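Local coordinates for fructose-bisphosphate aldolase (Slackia heliotrinireducens, PDB 4MOZ), which belongs to the DeoC/LacD family of aldolases, folds as a parallel eight-stranded TIM barrel and associates with other copies of itself, at residues K249-Y260 with I291-L302; P191-A201 with N225-T236. One frame throughout, in Å; residues are numbered along the deposited sequence.

Interaction 1 (K249-Y260 with I291-L302)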
# COMPACT_ATOMS: atom_id res chain seq x y z
N LYS C 249 -34.94 -1.90 -34.50
CA LYS C 249 -36.24 -1.49 -33.97
C LYS C 249 -36.46 -1.94 -32.52
O LYS C 249 -36.88 -1.15 -31.68
CB LYS C 249 -37.39 -1.98 -34.86
CG LYS C 249 -38.74 -1.40 -34.48
CD LYS C 249 -39.88 -1.93 -35.35
CE LYS C 249 -41.20 -1.30 -34.94
NZ LYS C 249 -42.31 -1.65 -35.87
N VAL C 250 -36.16 -3.21 -32.24
CA VAL C 250 -36.27 -3.76 -30.89
C VAL C 250 -35.35 -3.02 -29.93
O VAL C 250 -35.74 -2.66 -28.81
CB VAL C 250 -35.97 -5.28 -30.87
CG1 VAL C 250 -36.04 -5.83 -29.45
CG2 VAL C 250 -36.93 -6.03 -31.78
N PHE C 251 -34.12 -2.77 -30.39
CA PHE C 251 -33.13 -2.01 -29.63
C PHE C 251 -33.64 -0.62 -29.26
O PHE C 251 -33.54 -0.20 -28.10
CB PHE C 251 -31.81 -1.92 -30.41
CG PHE C 251 -30.79 -1.03 -29.76
CD1 PHE C 251 -30.01 -1.50 -28.70
CD2 PHE C 251 -30.60 0.27 -30.21
CE1 PHE C 251 -29.07 -0.68 -28.10
CE2 PHE C 251 -29.65 1.09 -29.61
CZ PHE C 251 -28.89 0.62 -28.56
N LEU C 252 -34.19 0.10 -30.24
CA LEU C 252 -34.65 1.47 -30.03
C LEU C 252 -35.90 1.50 -29.15
O LEU C 252 -36.13 2.48 -28.44
CB LEU C 252 -34.89 2.19 -31.37
CG LEU C 252 -33.65 2.46 -32.24
CD1 LEU C 252 -34.05 2.71 -33.69
CD2 LEU C 252 -32.81 3.61 -31.71
N GLN C 253 -36.68 0.42 -29.20
CA GLN C 253 -37.86 0.24 -28.35
C GLN C 253 -37.46 -0.01 -26.90
O GLN C 253 -38.11 0.48 -25.98
CB GLN C 253 -38.75 -0.89 -28.87
CG GLN C 253 -40.07 -1.08 -28.12
CD GLN C 253 -41.05 0.07 -28.32
OE1 GLN C 253 -41.43 0.39 -29.45
NE2 GLN C 253 -41.47 0.69 -27.23
N GLN C 254 -36.40 -0.79 -26.69
CA GLN C 254 -35.86 -1.01 -25.35
C GLN C 254 -35.44 0.31 -24.71
O GLN C 254 -35.81 0.59 -23.57
CB GLN C 254 -34.68 -1.97 -25.39
CG GLN C 254 -35.06 -3.43 -25.59
CD GLN C 254 -33.85 -4.35 -25.58
OE1 GLN C 254 -32.79 -3.98 -25.08
NE2 GLN C 254 -34.01 -5.55 -26.13
N LEU C 255 -34.67 1.11 -25.45
CA LEU C 255 -34.18 2.39 -24.96
C LEU C 255 -35.32 3.35 -24.62
O LEU C 255 -35.26 4.08 -23.63
CB LEU C 255 -33.25 3.05 -25.98
CG LEU C 255 -31.94 2.35 -26.36
CD1 LEU C 255 -31.06 3.31 -27.14
CD2 LEU C 255 -31.19 1.83 -25.14
N HIS C 256 -36.36 3.33 -25.45
CA HIS C 256 -37.54 4.15 -25.25
C HIS C 256 -38.28 3.73 -24.00
O HIS C 256 -38.62 4.57 -23.16
CB HIS C 256 -38.45 4.08 -26.48
CG HIS C 256 -39.49 5.18 -26.53
ND1 HIS C 256 -40.69 5.06 -25.94
CD2 HIS C 256 -39.46 6.44 -27.13
CE1 HIS C 256 -41.40 6.19 -26.15
NE2 HIS C 256 -40.65 7.03 -26.88
N ASP C 257 -38.50 2.42 -23.85
CA ASP C 257 -39.13 1.87 -22.65
C ASP C 257 -38.35 2.19 -21.38
O ASP C 257 -38.95 2.52 -20.36
CB ASP C 257 -39.32 0.35 -22.79
CG ASP C 257 -40.36 -0.02 -23.83
OD1 ASP C 257 -41.10 0.86 -24.31
OD2 ASP C 257 -40.43 -1.22 -24.18
N GLN C 258 -37.03 2.09 -21.45
CA GLN C 258 -36.17 2.35 -20.30
C GLN C 258 -36.33 3.78 -19.79
O GLN C 258 -36.34 4.01 -18.58
CB GLN C 258 -34.70 2.06 -20.63
CG GLN C 258 -34.38 0.57 -20.70
CD GLN C 258 -33.05 0.26 -21.38
OE1 GLN C 258 -32.32 1.17 -21.79
NE2 GLN C 258 -32.74 -1.02 -21.51
N ILE C 259 -36.46 4.73 -20.71
CA ILE C 259 -36.64 6.13 -20.34
C ILE C 259 -38.04 6.37 -19.77
O ILE C 259 -38.18 6.84 -18.64
CB ILE C 259 -36.37 7.09 -21.52
CG1 ILE C 259 -34.91 6.99 -21.97
CG2 ILE C 259 -36.72 8.52 -21.13
CD1 ILE C 259 -34.62 7.66 -23.30
N TYR C 260 -39.07 6.05 -20.55
CA TYR C 260 -40.42 6.48 -20.23
C TYR C 260 -41.16 5.54 -19.27
O TYR C 260 -42.05 5.99 -18.55
CB TYR C 260 -41.22 6.78 -21.51
CG TYR C 260 -40.58 7.89 -22.33
CD1 TYR C 260 -40.71 9.23 -21.96
CD2 TYR C 260 -39.82 7.59 -23.47
CE1 TYR C 260 -40.10 10.24 -22.70
CE2 TYR C 260 -39.21 8.60 -24.21
CZ TYR C 260 -39.36 9.92 -23.83
OH TYR C 260 -38.76 10.92 -24.56
N ILE C 291 -34.16 9.77 -29.82
CA ILE C 291 -34.98 9.31 -28.70
C ILE C 291 -34.56 9.99 -27.40
O ILE C 291 -35.38 10.59 -26.71
CB ILE C 291 -34.92 7.78 -28.52
CG1 ILE C 291 -35.61 7.08 -29.70
CG2 ILE C 291 -35.56 7.36 -27.20
CD1 ILE C 291 -35.40 5.58 -29.74
N THR C 292 -33.26 9.94 -27.11
CA THR C 292 -32.72 10.34 -25.82
C THR C 292 -32.76 11.85 -25.59
O THR C 292 -33.15 12.31 -24.52
CB THR C 292 -31.28 9.81 -25.66
OG1 THR C 292 -31.27 8.41 -25.97
CG2 THR C 292 -30.76 10.02 -24.24
N LEU C 293 -32.36 12.62 -26.60
CA LEU C 293 -32.23 14.07 -26.46
C LEU C 293 -33.43 14.87 -27.00
O LEU C 293 -33.72 15.96 -26.51
CB LEU C 293 -30.94 14.56 -27.13
CG LEU C 293 -29.65 13.81 -26.76
CD1 LEU C 293 -28.50 14.20 -27.69
CD2 LEU C 293 -29.27 14.04 -25.30
N ALA C 294 -34.12 14.31 -28.00
CA ALA C 294 -35.19 15.03 -28.70
C ALA C 294 -36.59 14.40 -28.60
O ALA C 294 -37.53 14.89 -29.22
CB ALA C 294 -34.80 15.25 -30.16
N ASP C 295 -36.71 13.31 -27.85
CA ASP C 295 -38.01 12.71 -27.50
C ASP C 295 -38.75 11.98 -28.63
O ASP C 295 -39.95 11.71 -28.50
CB ASP C 295 -38.93 13.76 -26.86
CG ASP C 295 -38.31 14.40 -25.63
OD1 ASP C 295 -38.13 13.69 -24.62
OD2 ASP C 295 -38.00 15.62 -25.69
N TYR C 296 -38.06 11.66 -29.72
CA TYR C 296 -38.66 10.94 -30.84
C TYR C 296 -39.39 9.67 -30.41
O TYR C 296 -38.96 9.00 -29.46
CB TYR C 296 -37.60 10.54 -31.87
CG TYR C 296 -37.19 11.60 -32.87
CD1 TYR C 296 -37.01 12.93 -32.49
CD2 TYR C 296 -36.94 11.25 -34.20
CE1 TYR C 296 -36.62 13.89 -33.41
CE2 TYR C 296 -36.54 12.20 -35.12
CZ TYR C 296 -36.39 13.52 -34.72
OH TYR C 296 -36.00 14.47 -35.63
N ASP C 297 -40.48 9.37 -31.11
CA ASP C 297 -41.09 8.04 -31.09
C ASP C 297 -40.11 7.05 -31.70
O ASP C 297 -39.20 7.44 -32.44
CB ASP C 297 -42.38 8.03 -31.91
CG ASP C 297 -43.58 8.58 -31.15
OD1 ASP C 297 -43.50 8.72 -29.91
OD2 ASP C 297 -44.61 8.85 -31.80
N VAL C 298 -40.32 5.76 -31.41
CA VAL C 298 -39.50 4.68 -31.98
C VAL C 298 -39.52 4.71 -33.52
O VAL C 298 -38.47 4.60 -34.16
CB VAL C 298 -39.96 3.30 -31.45
CG1 VAL C 298 -39.23 2.17 -32.17
CG2 VAL C 298 -39.73 3.21 -29.95
N ASP C 299 -40.71 4.89 -34.09
CA ASP C 299 -40.91 4.89 -35.54
C ASP C 299 -40.12 5.99 -36.26
O ASP C 299 -39.51 5.73 -37.29
CB ASP C 299 -42.39 5.01 -35.90
CG ASP C 299 -43.16 3.71 -35.68
OD1 ASP C 299 -42.53 2.65 -35.51
OD2 ASP C 299 -44.41 3.76 -35.69
N ARG C 300 -40.13 7.20 -35.71
CA ARG C 300 -39.39 8.30 -36.32
C ARG C 300 -37.88 8.14 -36.12
O ARG C 300 -37.09 8.54 -36.98
CB ARG C 300 -39.87 9.66 -35.82
CG ARG C 300 -39.56 10.77 -36.81
CD ARG C 300 -39.87 12.17 -36.33
NE ARG C 300 -39.29 13.13 -37.26
CZ ARG C 300 -39.22 14.44 -37.08
NH1 ARG C 300 -39.70 15.00 -35.98
NH2 ARG C 300 -38.66 15.20 -38.01
N ALA C 301 -37.50 7.55 -34.99
CA ALA C 301 -36.09 7.24 -34.72
C ALA C 301 -35.58 6.18 -35.70
O ALA C 301 -34.46 6.29 -36.21
CB ALA C 301 -35.91 6.77 -33.29
N LEU C 302 -36.40 5.17 -35.96
CA LEU C 302 -36.07 4.11 -36.91
C LEU C 302 -35.87 4.65 -38.32
O LEU C 302 -35.01 4.17 -39.06
CB LEU C 302 -37.15 3.02 -36.88
CG LEU C 302 -36.90 1.75 -37.70
CD1 LEU C 302 -35.58 1.09 -37.33
CD2 LEU C 302 -38.06 0.77 -37.51
O HOH W 1 -41.62 9.40 -27.79

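Interaction 2 (P191-A201 with N225-T236)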
# COMPACT_ATOMS: atom_id res chain seq x y z
N PRO C 191 -33.75 -7.97 -10.41
CA PRO C 191 -34.22 -6.61 -10.14
C PRO C 191 -33.62 -5.97 -8.88
O PRO C 191 -33.23 -4.80 -8.91
CB PRO C 191 -35.73 -6.79 -9.99
CG PRO C 191 -36.05 -7.96 -10.85
CD PRO C 191 -34.86 -8.88 -10.76
N THR C 192 -33.52 -6.74 -7.79
CA THR C 192 -32.97 -6.23 -6.52
C THR C 192 -31.48 -5.91 -6.63
O THR C 192 -31.00 -4.96 -6.01
CB THR C 192 -33.17 -7.22 -5.35
OG1 THR C 192 -32.61 -8.49 -5.70
CG2 THR C 192 -34.65 -7.39 -5.01
N THR C 193 -30.76 -6.70 -7.42
CA THR C 193 -29.34 -6.49 -7.65
C THR C 193 -29.11 -5.16 -8.38
O THR C 193 -28.24 -4.38 -7.98
CB THR C 193 -28.74 -7.64 -8.45
OG1 THR C 193 -28.93 -8.87 -7.74
CG2 THR C 193 -27.25 -7.43 -8.69
N ILE C 194 -29.89 -4.93 -9.43
CA ILE C 194 -29.80 -3.71 -10.23
C ILE C 194 -30.18 -2.48 -9.40
O ILE C 194 -29.53 -1.44 -9.49
CB ILE C 194 -30.68 -3.81 -11.50
CG1 ILE C 194 -30.30 -5.04 -12.34
CG2 ILE C 194 -30.62 -2.52 -12.31
CD1 ILE C 194 -28.84 -5.12 -12.76
N ALA C 195 -31.22 -2.63 -8.58
CA ALA C 195 -31.66 -1.55 -7.70
C ALA C 195 -30.60 -1.23 -6.64
O ALA C 195 -30.33 -0.05 -6.36
CB ALA C 195 -33.00 -1.90 -7.06
N GLY C 196 -30.01 -2.27 -6.07
CA GLY C 196 -28.92 -2.12 -5.09
C GLY C 196 -27.74 -1.36 -5.66
O GLY C 196 -27.24 -0.41 -5.04
N ALA C 197 -27.32 -1.76 -6.86
CA ALA C 197 -26.21 -1.13 -7.57
C ALA C 197 -26.49 0.35 -7.81
O ALA C 197 -25.63 1.20 -7.59
CB ALA C 197 -25.96 -1.85 -8.89
N ALA C 198 -27.72 0.65 -8.25
CA ALA C 198 -28.13 2.03 -8.50
C ALA C 198 -28.07 2.90 -7.24
O ALA C 198 -27.63 4.04 -7.30
CB ALA C 198 -29.53 2.05 -9.10
N GLY C 199 -28.51 2.34 -6.11
CA GLY C 199 -28.48 3.06 -4.83
C GLY C 199 -27.07 3.35 -4.32
O GLY C 199 -26.83 4.40 -3.72
N VAL C 200 -26.14 2.43 -4.57
CA VAL C 200 -24.75 2.61 -4.15
C VAL C 200 -24.13 3.82 -4.85
O VAL C 200 -23.44 4.63 -4.21
CB VAL C 200 -23.90 1.34 -4.39
CG1 VAL C 200 -22.41 1.63 -4.25
CG2 VAL C 200 -24.33 0.24 -3.44
N ALA C 201 -24.39 3.95 -6.15
CA ALA C 201 -23.86 5.06 -6.95
C ALA C 201 -24.23 6.42 -6.36
O ALA C 201 -23.40 7.34 -6.35
CB ALA C 201 -24.32 4.95 -8.39
N ASN C 225 -39.27 -3.24 -13.88
CA ASN C 225 -38.29 -3.55 -12.84
C ASN C 225 -37.22 -2.47 -12.69
O ASN C 225 -36.80 -2.15 -11.57
CB ASN C 225 -37.64 -4.92 -13.09
CG ASN C 225 -38.48 -6.08 -12.57
OD1 ASN C 225 -39.12 -5.97 -11.52
ND2 ASN C 225 -38.47 -7.20 -13.28
N LEU C 226 -36.80 -1.90 -13.82
CA LEU C 226 -35.82 -0.81 -13.84
C LEU C 226 -36.30 0.46 -13.13
O LEU C 226 -35.49 1.21 -12.58
CB LEU C 226 -35.42 -0.48 -15.28
CG LEU C 226 -34.26 0.51 -15.50
CD1 LEU C 226 -32.95 -0.04 -14.94
CD2 LEU C 226 -34.11 0.86 -16.97
N ALA C 227 -37.62 0.70 -13.13
CA ALA C 227 -38.21 1.85 -12.43
C ALA C 227 -37.83 1.89 -10.95
O ALA C 227 -37.59 2.96 -10.40
CB ALA C 227 -39.72 1.87 -12.60
N VAL C 228 -37.77 0.71 -10.32
CA VAL C 228 -37.37 0.59 -8.92
C VAL C 228 -35.91 1.06 -8.72
O VAL C 228 -35.59 1.73 -7.74
CB VAL C 228 -37.57 -0.85 -8.41
CG1 VAL C 228 -37.03 -1.02 -7.00
CG2 VAL C 228 -39.04 -1.23 -8.47
N ALA C 229 -35.05 0.71 -9.67
CA ALA C 229 -33.65 1.11 -9.63
C ALA C 229 -33.47 2.61 -9.85
O ALA C 229 -32.66 3.25 -9.17
CB ALA C 229 -32.84 0.32 -10.65
N SER C 230 -34.23 3.17 -10.79
CA SER C 230 -34.20 4.60 -11.05
C SER C 230 -34.65 5.39 -9.82
O SER C 230 -34.13 6.47 -9.55
CB SER C 230 -35.08 4.95 -12.25
OG SER C 230 -34.51 4.43 -13.45
N ALA C 231 -35.60 4.82 -9.08
CA ALA C 231 -36.07 5.42 -7.84
C ALA C 231 -34.99 5.35 -6.77
O ALA C 231 -34.71 6.36 -6.11
CB ALA C 231 -37.35 4.73 -7.37
N ALA C 232 -34.36 4.18 -6.62
CA ALA C 232 -33.28 3.97 -5.64
C ALA C 232 -32.08 4.90 -5.85
O ALA C 232 -31.45 5.32 -4.89
CB ALA C 232 -32.84 2.52 -5.65
N ALA C 233 -31.79 5.20 -7.11
CA ALA C 233 -30.69 6.10 -7.47
C ALA C 233 -30.96 7.58 -7.14
O ALA C 233 -30.05 8.40 -7.18
CB ALA C 233 -30.34 5.94 -8.95
N GLY C 234 -32.22 7.91 -6.82
CA GLY C 234 -32.60 9.26 -6.40
C GLY C 234 -32.12 10.35 -7.36
O GLY C 234 -32.45 10.32 -8.54
N ARG C 235 -31.33 11.28 -6.84
CA ARG C 235 -30.81 12.39 -7.65
C ARG C 235 -29.60 12.03 -8.51
O ARG C 235 -29.00 12.90 -9.14
CB ARG C 235 -30.51 13.60 -6.78
CG ARG C 235 -31.75 14.38 -6.37
CD ARG C 235 -31.37 15.58 -5.53
NE ARG C 235 -32.56 16.30 -5.10
CZ ARG C 235 -32.55 17.42 -4.38
NH1 ARG C 235 -33.70 17.99 -4.05
NH2 ARG C 235 -31.40 17.96 -4.00
N THR C 236 -29.23 10.75 -8.53
CA THR C 236 -28.25 10.23 -9.49
C THR C 236 -29.02 9.67 -10.67
O THR C 236 -29.90 8.82 -10.50
CB THR C 236 -27.34 9.14 -8.85
OG1 THR C 236 -26.51 9.73 -7.85
CG2 THR C 236 -26.45 8.47 -9.89

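Interaction 1 (K249-Y260 with I291-L302)
One water hydrogen-bonded to three groups ties His-256 to the turn at 295-297: His-256 NE2 lies 2.7 Å from it, with the water in the plane of the imidazole, and the water can donate to Asp-295 O and to Asp-297 OD1, though more acceptors lie within its reach than it has protons. The ring reaches across the gap because its CG stands anti to the backbone N (chi1 -164°). Tyr-260, one helical turn on, covers one face of it, with CD2 above the ring centre. Tyr-260 OH donates to Asp-295 OD1 over 2.8 Å, and the oxygen accepts with its anti lone pair. Asp-295 has positive phi and breaks away from helix 278-294; its carboxylate also has a long, weak ion pair with Arg-36. In the TIM barrel, helix 248-260 and helix 278-294 are neighbours in the outer layer, and helix 298-305, added after the turn, packs on helix 248-260; the axes of 249-260 and 298-302 approach to 9.7 Å at 134°. Val-298 is the knob of this packing, set among Lys-249, Leu-252, Gln-253 and His-256; being short and branched, it fills the hole with both methyls. Val-298 CG2 lies 3.3 Å from Gln-253 OE1; the amide is held by a bond from Gln-253 NE2 to Asp-257 OD1. Deeper in, Ile-291 pushes CD1 to 3.4 Å from Leu-252 O, while its CG2 meets Ile-259 CD1. At the exposed end, the extended chain of Lys-249 crosses Leu-302, with Lys-249 CG 3.8 Å from Leu-302 CD2. Its ammonium is near Asp-299 but beyond salt-bridge distance.

Interaction 2 (P191-A201 with N225-T236)
Asn-225, with CG turned anti to its own carbonyl carbon (chi1 -84°), lays its amide against the ring of Pro-191, and Val-228, with CG1 anti to the backbone N (chi1 175°), sets that methyl beside Ala-195 CB. Pro-191 CG comes to 3.5 Å from Asn-225 ND2; a proline suits the first turn of a helix, where its lack of an N-H costs no helical bond. The asparagine amide is held from elsewhere in the chain, ND2 donating to Val-215 O and Thr-217 OG1. Further along, alanine faces alanine and the backbones close in, so that the CA atoms of Ala-195 and Ala-229 stand just 3.8 Å apart. Ala-229 CB lies 3.7 Å from Ala-195 CA, and Ile-194 CG2 touches the same methyl. Ala-198 CB meets Ala-229 O at 3.4 Å. These helices follow successive strands of the TIM barrel and run side by side in its outer layer; the axes of segments 191-201 and 225-232 come within 7.7 Å at 20°, a spacing that small residues permit. On the barrel side Ala-198, Leu-226 and Ala-229 rest on Leu-238 of strand 237-240. Ala-232 sends its methyl to Ala-195 O, and Ala-232 O, 3.7 Å from Gly-199 CA, accepts a bond from Lys-45 NZ of a second subunit, whose Asn-50 packs on Ala-195, Val-228 and Ala-232. Past the helix a type II' turn runs from Ala-233 to Thr-236, with Gly-234 supplying the positive phi. The turn brings Thr-236 CG2 to 4.4 Å from Ala-201 CB, while the threonine hydroxyl is hydrogen-bonded to Ala-206 O.

Along the chain both segments of interaction 2 come ahead of those of interaction 1, and both contacts belong to the helical layer around the barrel; their centres lie about 16 Å (interaction 2) and 17 Å (interaction 1) from the centre of the chain. These centres are 21 Å apart, yet the contacts touch: Gln-258 CG packs on Leu-226 CD2 at 3.7 Å, so helix 222-232 is flanked by helix 191-204 through Ala-229 and by helix 248-260 through Leu-226. Asp-257 touches Ala-223 along the same seam, and Gln-258 NE2 is bonded to Ala-241 O. A second subunit covers part of interaction 2, whereas no other protein chain of the assembly touches interaction 1.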